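Local structure of major capsid protein (Faustovirus, 5J7O) at residues 149-154 / 346-351; 426-431 / 594-599; 451-456 / 605-610. The protein builds the protein shell of a large double-stranded DNA virus, probably as trimeric double jelly-roll capsomers. One frame throughout, in Å; residues are numbered along the deposited sequence.

Interaction 1: residues 149-154 / 346-351; sequences VYTLYT and VETLLT
Leu152 and Glu347 form a hydrogen-bonded antiparallel pair: Leu152 N gives a nearly linear bond to Glu347 O (2.7 Å), and Glu347 N returns one to Leu152 O (2.8 Å). Their side chains run alongside each other on one face of the sheet, methyl CD2 of Leu152 lying 3.6 Å from OE2 of Glu347. A water bridges this end, donating to Glu347 OE2 (2.9 Å) and more weakly to Leu152 O, and it also meets Thr154 OG1. Tyr150 and Leu349 repeat the paired bonds further along, with Leu349 CD1 at the edge of the tyrosine ring.

The non-hydrogen-bonded pairs Val149-Leu350, Thr151-Thr348 and Tyr153-Val346 alternate with them, side chains on the opposite face, making an antiparallel ladder within a seven-stranded mixed sheet far from the chain's centre. On that face Val346 uses both methyls. CG1, anti to the backbone N (chi1 174°), meets Thr151 CG2 at 3.9 Å, while CG2 approaches Tyr153 CD2 obliquely at 3.7 Å. Val149 CG2 touches Leu350 CD1 (3.9 Å).

Further out, Tyr150 OH is hydrogen-bonded to Asp130 and Tyr367 bonds to Glu347 OE1. Strands 138-142 and 364-375 flank the pair, and Pro250 of a second subunit packs on Val346 and Thr348.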
loop_
_atom_site.group_PDB
_atom_site.type_symbol
_atom_site.label_atom_id
_atom_site.label_comp_id
_atom_site.label_asym_id
_atom_site.label_seq_id
_atom_site.Cartn_x
_atom_site.Cartn_y
_atom_site.Cartn_z
ATOM N N VAL B 149 -39.735 4.915 -33.390
ATOM C CA VAL B 149 -39.114 4.316 -32.215
ATOM C C VAL B 149 -40.162 4.206 -31.116
ATOM O O VAL B 149 -40.730 5.214 -30.681
ATOM C CB VAL B 149 -37.903 5.133 -31.738
ATOM C CG1 VAL B 149 -37.430 4.633 -30.381
ATOM C CG2 VAL B 149 -36.775 5.056 -32.755
ATOM N N TYR B 150 -40.419 2.979 -30.677
ATOM C CA TYR B 150 -41.268 2.702 -29.528
ATOM C C TYR B 150 -40.360 2.431 -28.336
ATOM O O TYR B 150 -39.590 1.465 -28.348
ATOM C CB TYR B 150 -42.184 1.511 -29.816
ATOM C CG TYR B 150 -43.160 1.147 -28.718
ATOM C CD1 TYR B 150 -44.264 1.945 -28.446
ATOM C CD2 TYR B 150 -42.994 -0.015 -27.975
ATOM C CE1 TYR B 150 -45.166 1.606 -27.452
ATOM C CE2 TYR B 150 -43.889 -0.362 -26.980
ATOM C CZ TYR B 150 -44.973 0.451 -26.723
ATOM O OH TYR B 150 -45.865 0.106 -25.732
ATOM N N THR B 151 -40.428 3.294 -27.326
ATOM C CA THR B 151 -39.545 3.222 -26.168
ATOM C C THR B 151 -40.322 2.658 -24.986
ATOM O O THR B 151 -41.298 3.266 -24.534
ATOM C CB THR B 151 -38.969 4.597 -25.830
ATOM O OG1 THR B 151 -38.279 5.119 -26.973
ATOM C CG2 THR B 151 -37.995 4.491 -24.668
ATOM N N LEU B 152 -39.883 1.506 -24.485
ATOM C CA LEU B 152 -40.587 0.768 -23.443
ATOM C C LEU B 152 -39.747 0.766 -22.172
ATOM O O LEU B 152 -38.602 0.303 -22.181
ATOM C CB LEU B 152 -40.878 -0.662 -23.896
ATOM C CG LEU B 152 -41.794 -1.499 -23.002
ATOM C CD1 LEU B 152 -43.239 -1.047 -23.142
ATOM C CD2 LEU B 152 -41.651 -2.979 -23.324
ATOM N N TYR B 153 -40.322 1.271 -21.082
ATOM C CA TYR B 153 -39.662 1.336 -19.786
ATOM C C TYR B 153 -40.251 0.272 -18.871
ATOM O O TYR B 153 -41.468 0.230 -18.665
ATOM C CB TYR B 153 -39.827 2.718 -19.149
ATOM C CG TYR B 153 -39.450 3.881 -20.041
ATOM C CD1 TYR B 153 -40.364 4.418 -20.938
ATOM C CD2 TYR B 153 -38.187 4.454 -19.971
ATOM C CE1 TYR B 153 -40.028 5.486 -21.750
ATOM C CE2 TYR B 153 -37.841 5.523 -20.778
ATOM C CZ TYR B 153 -38.766 6.035 -21.664
ATOM O OH TYR B 153 -38.426 7.098 -22.470
ATOM N N THR B 154 -39.389 -0.576 -18.312
ATOM C CA THR B 154 -39.815 -1.612 -17.381
ATOM C C THR B 154 -38.924 -1.577 -16.151
ATOM O O THR B 154 -37.696 -1.525 -16.269
ATOM C CB THR B 154 -39.766 -3.004 -18.023
ATOM O OG1 THR B 154 -40.443 -2.978 -19.285
ATOM C CG2 THR B 154 -40.436 -4.031 -17.117
ATOM N N VAL B 346 -34.735 -0.277 -20.237
ATOM C CA VAL B 346 -35.294 0.495 -21.339
ATOM C C VAL B 346 -35.079 -0.294 -22.620
ATOM O O VAL B 346 -33.952 -0.711 -22.915
ATOM C CB VAL B 346 -34.657 1.893 -21.447
ATOM C CG1 VAL B 346 -35.169 2.609 -22.691
ATOM C CG2 VAL B 346 -34.950 2.712 -20.203
ATOM N N GLU B 347 -36.156 -0.510 -23.369
ATOM C CA GLU B 347 -36.097 -1.174 -24.662
ATOM C C GLU B 347 -36.620 -0.223 -25.727
ATOM O O GLU B 347 -37.669 0.403 -25.545
ATOM C CB GLU B 347 -36.914 -2.469 -24.666
ATOM C CG GLU B 347 -36.403 -3.530 -23.710
ATOM C CD GLU B 347 -37.398 -4.656 -23.514
ATOM O OE1 GLU B 347 -37.208 -5.738 -24.108
ATOM O OE2 GLU B 347 -38.378 -4.451 -22.769
ATOM N N THR B 348 -35.885 -0.111 -26.828
ATOM C CA THR B 348 -36.295 0.694 -27.970
ATOM C C THR B 348 -36.545 -0.225 -29.157
ATOM O O THR B 348 -35.714 -1.085 -29.468
ATOM C CB THR B 348 -35.235 1.740 -28.323
ATOM O OG1 THR B 348 -33.996 1.087 -28.627
ATOM C CG2 THR B 348 -35.026 2.701 -27.161
ATOM N N LEU B 349 -37.692 -0.048 -29.808
ATOM C CA LEU B 349 -38.077 -0.837 -30.973
ATOM C C LEU B 349 -38.215 0.102 -32.163
ATOM O O LEU B 349 -39.116 0.946 -32.192
ATOM C CB LEU B 349 -39.380 -1.599 -30.728
ATOM C CG LEU B 349 -39.338 -2.855 -29.852
ATOM C CD1 LEU B 349 -39.275 -2.504 -28.372
ATOM C CD2 LEU B 349 -40.538 -3.743 -30.147
ATOM N N LEU B 350 -37.324 -0.045 -33.142
ATOM C CA LEU B 350 -37.366 0.761 -34.359
ATOM C C LEU B 350 -38.121 -0.025 -35.424
ATOM O O LEU B 350 -37.559 -0.907 -36.080
ATOM C CB LEU B 350 -35.957 1.119 -34.821
ATOM C CG LEU B 350 -35.826 1.831 -36.172
ATOM C CD1 LEU B 350 -36.588 3.147 -36.174
ATOM C CD2 LEU B 350 -34.363 2.055 -36.522
ATOM N N THR B 351 -39.403 0.280 -35.587
ATOM C CA THR B 351 -40.191 -0.247 -36.688
ATOM C C THR B 351 -40.341 0.817 -37.769
ATOM O O THR B 351 -40.140 2.010 -37.533
ATOM C CB THR B 351 -41.573 -0.715 -36.217
ATOM O OG1 THR B 351 -42.271 0.375 -35.605
ATOM C CG2 THR B 351 -41.443 -1.858 -35.220
HETATM O O HOH W 1 -38.936 -2.148 -21.162
#

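Interaction 2: residues 426-431 / 594-599; sequences QREVNA and IEYTSS
Tyr596 reaches across to the 429-431 turn and gives its hydroxyl proton to the backbone oxygen of Asn430, OH to O 2.7 Å, approaching from 34° out of the carbonyl plane. Glu428 meets the same hydroxyl tip to tip: its CD is 3.1 Å from Tyr596 OH, with the carboxylate turned 70° from the ring. The hydroxyl lies over the flat of the carboxylate, whose CD is in the plane of the ring, while OE2 also sits close to Asp433, a like charge that may make Glu428 easier to protonate.

Ala431 contributes mainly through its carbonyl. Its O lies 3.6 Å from Tyr596 CE1 and accepts a weak, bent bond from Ser598 N (2.7 Å, 129° at the hydrogen), while Ser598 CB crowds it at 3.3 Å. The hydroxyl of Ser598 hydrogen-bonds instead with Thr523 O and the amides of Phe600 and Cys601. Leu451 and Leu524 pack against the tyrosine.

Strand 415-428 and strand 432-436, which the turn joins, belong to different four-stranded sheets. The contact therefore closes the B-C corner of a jelly-roll against the end of strand H, where the chain leaves for strand 607-620.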
loop_
_atom_site.group_PDB
_atom_site.type_symbol
_atom_site.label_atom_id
_atom_site.label_comp_id
_atom_site.label_asym_id
_atom_site.label_seq_id
_atom_site.Cartn_x
_atom_site.Cartn_y
_atom_site.Cartn_z
ATOM N N GLN B 426 -16.572 24.004 17.577
ATOM C CA GLN B 426 -17.368 25.199 17.321
ATOM C C GLN B 426 -18.156 24.996 16.035
ATOM O O GLN B 426 -17.566 24.847 14.960
ATOM C CB GLN B 426 -16.474 26.435 17.211
ATOM C CG GLN B 426 -17.215 27.711 16.839
ATOM C CD GLN B 426 -17.927 28.337 18.019
ATOM O OE1 GLN B 426 -17.291 28.845 18.943
ATOM N NE2 GLN B 426 -19.255 28.304 17.997
ATOM N N ARG B 427 -19.481 24.984 16.144
ATOM C CA ARG B 427 -20.321 24.896 14.961
ATOM C C ARG B 427 -20.332 26.230 14.230
ATOM O O ARG B 427 -20.466 27.292 14.846
ATOM C CB ARG B 427 -21.749 24.491 15.319
ATOM C CG ARG B 427 -22.690 24.597 14.133
ATOM C CD ARG B 427 -23.704 23.483 14.111
ATOM N NE ARG B 427 -23.092 22.160 14.101
ATOM C CZ ARG B 427 -23.775 21.032 13.934
ATOM N NH1 ARG B 427 -25.088 21.073 13.755
ATOM N NH2 ARG B 427 -23.145 19.866 13.942
ATOM N N GLU B 428 -20.193 26.168 12.910
ATOM C CA GLU B 428 -20.062 27.357 12.084
ATOM C C GLU B 428 -21.036 27.310 10.918
ATOM O O GLU B 428 -21.273 26.250 10.330
ATOM C CB GLU B 428 -18.634 27.498 11.545
ATOM C CG GLU B 428 -17.600 27.879 12.588
ATOM C CD GLU B 428 -17.595 29.364 12.891
ATOM O OE1 GLU B 428 -18.472 30.086 12.371
ATOM O OE2 GLU B 428 -16.706 29.813 13.644
ATOM N N VAL B 429 -21.605 28.472 10.598
ATOM C CA VAL B 429 -22.261 28.721 9.325
ATOM C C VAL B 429 -21.619 29.888 8.588
ATOM O O VAL B 429 -22.135 30.331 7.561
ATOM C CB VAL B 429 -23.775 28.952 9.504
ATOM C CG1 VAL B 429 -24.450 27.690 10.017
ATOM C CG2 VAL B 429 -24.029 30.124 10.440
ATOM N N ASN B 430 -20.499 30.394 9.098
ATOM C CA ASN B 430 -19.795 31.512 8.491
ATOM C C ASN B 430 -18.721 31.002 7.540
ATOM O O ASN B 430 -18.007 30.043 7.847
ATOM C CB ASN B 430 -19.163 32.396 9.568
ATOM C CG ASN B 430 -20.161 32.831 10.625
ATOM O OD1 ASN B 430 -20.023 32.497 11.802
ATOM N ND2 ASN B 430 -21.174 33.581 10.208
ATOM N N ALA B 431 -18.615 31.652 6.377
ATOM C CA ALA B 431 -17.607 31.256 5.399
ATOM C C ALA B 431 -16.197 31.531 5.901
ATOM O O ALA B 431 -15.245 30.866 5.476
ATOM C CB ALA B 431 -17.849 31.979 4.075
ATOM N N ILE B 594 -7.752 30.617 16.097
ATOM C CA ILE B 594 -7.562 29.911 14.837
ATOM C C ILE B 594 -8.528 30.521 13.832
ATOM O O ILE B 594 -9.749 30.481 14.032
ATOM C CB ILE B 594 -7.799 28.400 14.983
ATOM C CG1 ILE B 594 -6.767 27.783 15.929
ATOM C CG2 ILE B 594 -7.755 27.720 13.622
ATOM C CD1 ILE B 594 -6.968 26.301 16.164
ATOM N N GLU B 595 -7.988 31.091 12.761
ATOM C CA GLU B 595 -8.778 31.777 11.749
ATOM C C GLU B 595 -8.802 30.944 10.477
ATOM O O GLU B 595 -7.763 30.437 10.043
ATOM C CB GLU B 595 -8.209 33.168 11.466
ATOM C CG GLU B 595 -7.999 34.001 12.715
ATOM C CD GLU B 595 -7.400 35.357 12.417
ATOM O OE1 GLU B 595 -7.037 36.072 13.375
ATOM O OE2 GLU B 595 -7.290 35.711 11.223
ATOM N N TYR B 596 -9.984 30.808 9.882
ATOM C CA TYR B 596 -10.165 29.996 8.690
ATOM C C TYR B 596 -10.942 30.778 7.641
ATOM O O TYR B 596 -11.678 31.718 7.950
ATOM C CB TYR B 596 -10.910 28.689 9.005
ATOM C CG TYR B 596 -12.391 28.885 9.263
ATOM C CD1 TYR B 596 -13.316 28.810 8.225
ATOM C CD2 TYR B 596 -12.863 29.148 10.541
ATOM C CE1 TYR B 596 -14.662 28.998 8.453
ATOM C CE2 TYR B 596 -14.211 29.331 10.779
ATOM C CZ TYR B 596 -15.106 29.255 9.732
ATOM O OH TYR B 596 -16.449 29.438 9.963
ATOM N N THR B 597 -10.774 30.360 6.391
ATOM C CA THR B 597 -11.647 30.757 5.296
ATOM C C THR B 597 -12.118 29.495 4.591
ATOM O O THR B 597 -11.355 28.534 4.449
ATOM C CB THR B 597 -10.945 31.694 4.305
ATOM O OG1 THR B 597 -9.644 31.181 3.993
ATOM C CG2 THR B 597 -10.814 33.089 4.893
ATOM N N SER B 598 -13.376 29.495 4.162
ATOM C CA SER B 598 -14.008 28.301 3.626
ATOM C C SER B 598 -14.728 28.618 2.326
ATOM O O SER B 598 -15.356 29.672 2.192
ATOM C CB SER B 598 -15.002 27.706 4.632
ATOM O OG SER B 598 -15.601 26.526 4.122
ATOM N N SER B 599 -14.627 27.698 1.371
ATOM C CA SER B 599 -15.423 27.747 0.153
ATOM C C SER B 599 -16.690 26.909 0.255
ATOM O O SER B 599 -17.511 26.936 -0.668
ATOM C CB SER B 599 -14.591 27.277 -1.045
ATOM O OG SER B 599 -13.502 28.152 -1.289
#

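Interaction 3: residues 451-456 / 605-610; sequences LRPANN and NPCDLI
Leu451 drives one methyl into a hollow on strand 607-610. Its CG, anti to the backbone N (chi1 -172°), lies 3.6 Å from Cys607 CB. Beyond it CD1 settles between Cys607 and Leu609, in contact with Cys607 CB and 3.7 Å from Leu609 CD1, and the same methyl also touches the backbone at Leu609 N. On this face the next bump belongs to Cys607, whose SG lies 3.7 Å from Pro453 CA, with Pro453 CB a little farther off. Leucine, cysteine, leucine and proline thus interdigitate along one side of the two strands.

The other face carries Arg452, Asp608 and Ile610. Ile610 CD1 touches the root of the arginine, 4.0 Å from Arg452 CB, and also lies over one face of the guanidinium, 4.2 Å above its plane and displaced toward the rim. The arginine chain itself is bent at chi2 and chi3. Arg452 NH1 stays 5.0 Å from Asp608 OD2; the aspartate instead pairs with Arg427.

Reciprocal backbone bonds between Arg452 and Asp608 hold the strands together, and one more closes the end, Ala454 N to Pro606 O at 2.8 Å. Here the chain turns into a 3-10 segment, and Ala454 CB lies 3.4 Å from Pro606 O, with the proline ring farther off. A water donates to that same oxygen.

Both strands belong to the BIDG sheet of a jelly-roll. Strand 607-620 lies between 415-428 and 444-453, so Val425 packs on Asp608 and Ile610. Helix 203-212 sets Leu204 against Arg452 and Ile610, and on the leucine face Leu524 covers Leu451.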
loop_
_atom_site.group_PDB
_atom_site.type_symbol
_atom_site.label_atom_id
_atom_site.label_comp_id
_atom_site.label_asym_id
_atom_site.label_seq_id
_atom_site.Cartn_x
_atom_site.Cartn_y
_atom_site.Cartn_z
ATOM N N LEU B 451 -12.687 20.967 9.859
ATOM C CA LEU B 451 -13.987 21.625 9.717
ATOM C C LEU B 451 -14.932 20.589 9.114
ATOM O O LEU B 451 -15.069 20.493 7.892
ATOM C CB LEU B 451 -13.884 22.884 8.857
ATOM C CG LEU B 451 -15.121 23.781 8.765
ATOM C CD1 LEU B 451 -15.550 24.262 10.142
ATOM C CD2 LEU B 451 -14.863 24.963 7.844
ATOM N N ARG B 452 -15.579 19.813 9.980
ATOM C CA ARG B 452 -16.353 18.658 9.547
ATOM C C ARG B 452 -17.795 19.064 9.269
ATOM O O ARG B 452 -18.447 19.632 10.156
ATOM C CB ARG B 452 -16.317 17.570 10.607
ATOM C CG ARG B 452 -17.282 16.427 10.357
ATOM C CD ARG B 452 -17.890 15.941 11.660
ATOM N NE ARG B 452 -17.221 14.758 12.189
ATOM C CZ ARG B 452 -17.447 14.258 13.399
ATOM N NH1 ARG B 452 -18.316 14.848 14.209
ATOM N NH2 ARG B 452 -16.802 13.173 13.801
ATOM N N PRO B 453 -18.328 18.795 8.077
ATOM C CA PRO B 453 -19.732 19.127 7.806
ATOM C C PRO B 453 -20.662 18.374 8.744
ATOM O O PRO B 453 -20.469 17.187 9.020
ATOM C CB PRO B 453 -19.927 18.691 6.349
ATOM C CG PRO B 453 -18.548 18.622 5.774
ATOM C CD PRO B 453 -17.662 18.204 6.905
ATOM N N ALA B 454 -21.683 19.083 9.236
ATOM C CA ALA B 454 -22.617 18.483 10.182
ATOM C C ALA B 454 -23.337 17.282 9.585
ATOM O O ALA B 454 -23.718 16.359 10.316
ATOM C CB ALA B 454 -23.630 19.526 10.653
ATOM N N ASN B 455 -23.525 17.267 8.262
ATOM C CA ASN B 455 -24.247 16.175 7.621
ATOM C C ASN B 455 -23.482 14.858 7.672
ATOM O O ASN B 455 -24.089 13.798 7.489
ATOM C CB ASN B 455 -24.567 16.540 6.170
ATOM C CG ASN B 455 -25.474 15.527 5.502
ATOM O OD1 ASN B 455 -25.034 14.733 4.669
ATOM N ND2 ASN B 455 -26.749 15.540 5.874
ATOM N N ASN B 456 -22.171 14.897 7.921
ATOM C CA ASN B 456 -21.393 13.666 7.992
ATOM C C ASN B 456 -21.809 12.778 9.158
ATOM O O ASN B 456 -21.562 11.568 9.115
ATOM C CB ASN B 456 -19.902 13.993 8.088
ATOM C CG ASN B 456 -19.364 14.627 6.820
ATOM O OD1 ASN B 456 -20.122 15.150 6.003
ATOM N ND2 ASN B 456 -18.048 14.582 6.649
ATOM N N ASN B 605 -24.831 24.699 4.697
ATOM C CA ASN B 605 -23.873 23.630 4.982
ATOM C C ASN B 605 -23.141 23.945 6.279
ATOM O O ASN B 605 -21.970 24.340 6.274
ATOM C CB ASN B 605 -22.888 23.462 3.822
ATOM C CG ASN B 605 -23.574 23.095 2.522
ATOM O OD1 ASN B 605 -23.906 21.933 2.291
ATOM N ND2 ASN B 605 -23.789 24.087 1.666
ATOM N N PRO B 606 -23.811 23.783 7.421
ATOM C CA PRO B 606 -23.136 24.025 8.701
ATOM C C PRO B 606 -22.041 23.001 8.952
ATOM O O PRO B 606 -22.180 21.820 8.625
ATOM C CB PRO B 606 -24.267 23.902 9.730
ATOM C CG PRO B 606 -25.297 23.060 9.060
ATOM C CD PRO B 606 -25.223 23.405 7.602
ATOM N N CYS B 607 -20.940 23.470 9.534
ATOM C CA CYS B 607 -19.792 22.629 9.828
ATOM C C CYS B 607 -19.326 22.878 11.256
ATOM O O CYS B 607 -19.625 23.912 11.859
ATOM C CB CYS B 607 -18.636 22.887 8.850
ATOM S SG CYS B 607 -19.053 22.676 7.105
ATOM N N ASP B 608 -18.584 21.912 11.789
ATOM C CA ASP B 608 -18.035 21.981 13.136
ATOM C C ASP B 608 -16.524 22.140 13.044
ATOM O O ASP B 608 -15.836 21.261 12.515
ATOM C CB ASP B 608 -18.393 20.729 13.938
ATOM C CG ASP B 608 -19.886 20.579 14.152
ATOM O OD1 ASP B 608 -20.573 21.608 14.305
ATOM O OD2 ASP B 608 -20.371 19.428 14.167
ATOM N N LEU B 609 -16.010 23.257 13.556
ATOM C CA LEU B 609 -14.566 23.478 13.599
ATOM C C LEU B 609 -14.011 22.722 14.798
ATOM O O LEU B 609 -14.155 23.152 15.944
ATOM C CB LEU B 609 -14.237 24.963 13.679
ATOM C CG LEU B 609 -12.755 25.258 13.434
ATOM C CD1 LEU B 609 -12.394 25.001 11.977
ATOM C CD2 LEU B 609 -12.391 26.674 13.845
ATOM N N ILE B 610 -13.372 21.588 14.532
ATOM C CA ILE B 610 -12.860 20.702 15.569
ATOM C C ILE B 610 -11.393 21.032 15.801
ATOM O O ILE B 610 -10.580 20.979 14.869
ATOM C CB ILE B 610 -13.044 19.228 15.182
ATOM C CG1 ILE B 610 -14.518 18.945 14.879
ATOM C CG2 ILE B 610 -12.533 18.318 16.286
ATOM C CD1 ILE B 610 -14.768 17.578 14.289
HETATM O O HOH W 2 -23.336 20.054 6.353
#

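In the fold
Interactions 2 and 3 belong to one jelly-roll, their centres about 9 Å apart, whereas interaction 1 stands alone, with its nearest atoms about 29 Å from interaction 3. Strands 415-428 and 607-620 are neighbours in one sheet and join the close pair: Glu428 N of interaction 2 makes a probable backbone hydrogen bond to Cys607 O of interaction 3, and Val429 packs on Pro606. Interaction 3 is buried and its side-chain contacts are mostly apolar. Interaction 2, at a corner where two sheets meet, is only partly buried and relies on carbonyls, a phenol and a carboxylate. Interaction 1 is likewise partly buried, but is a regular ladder with a water and a neighbouring subunit at its side.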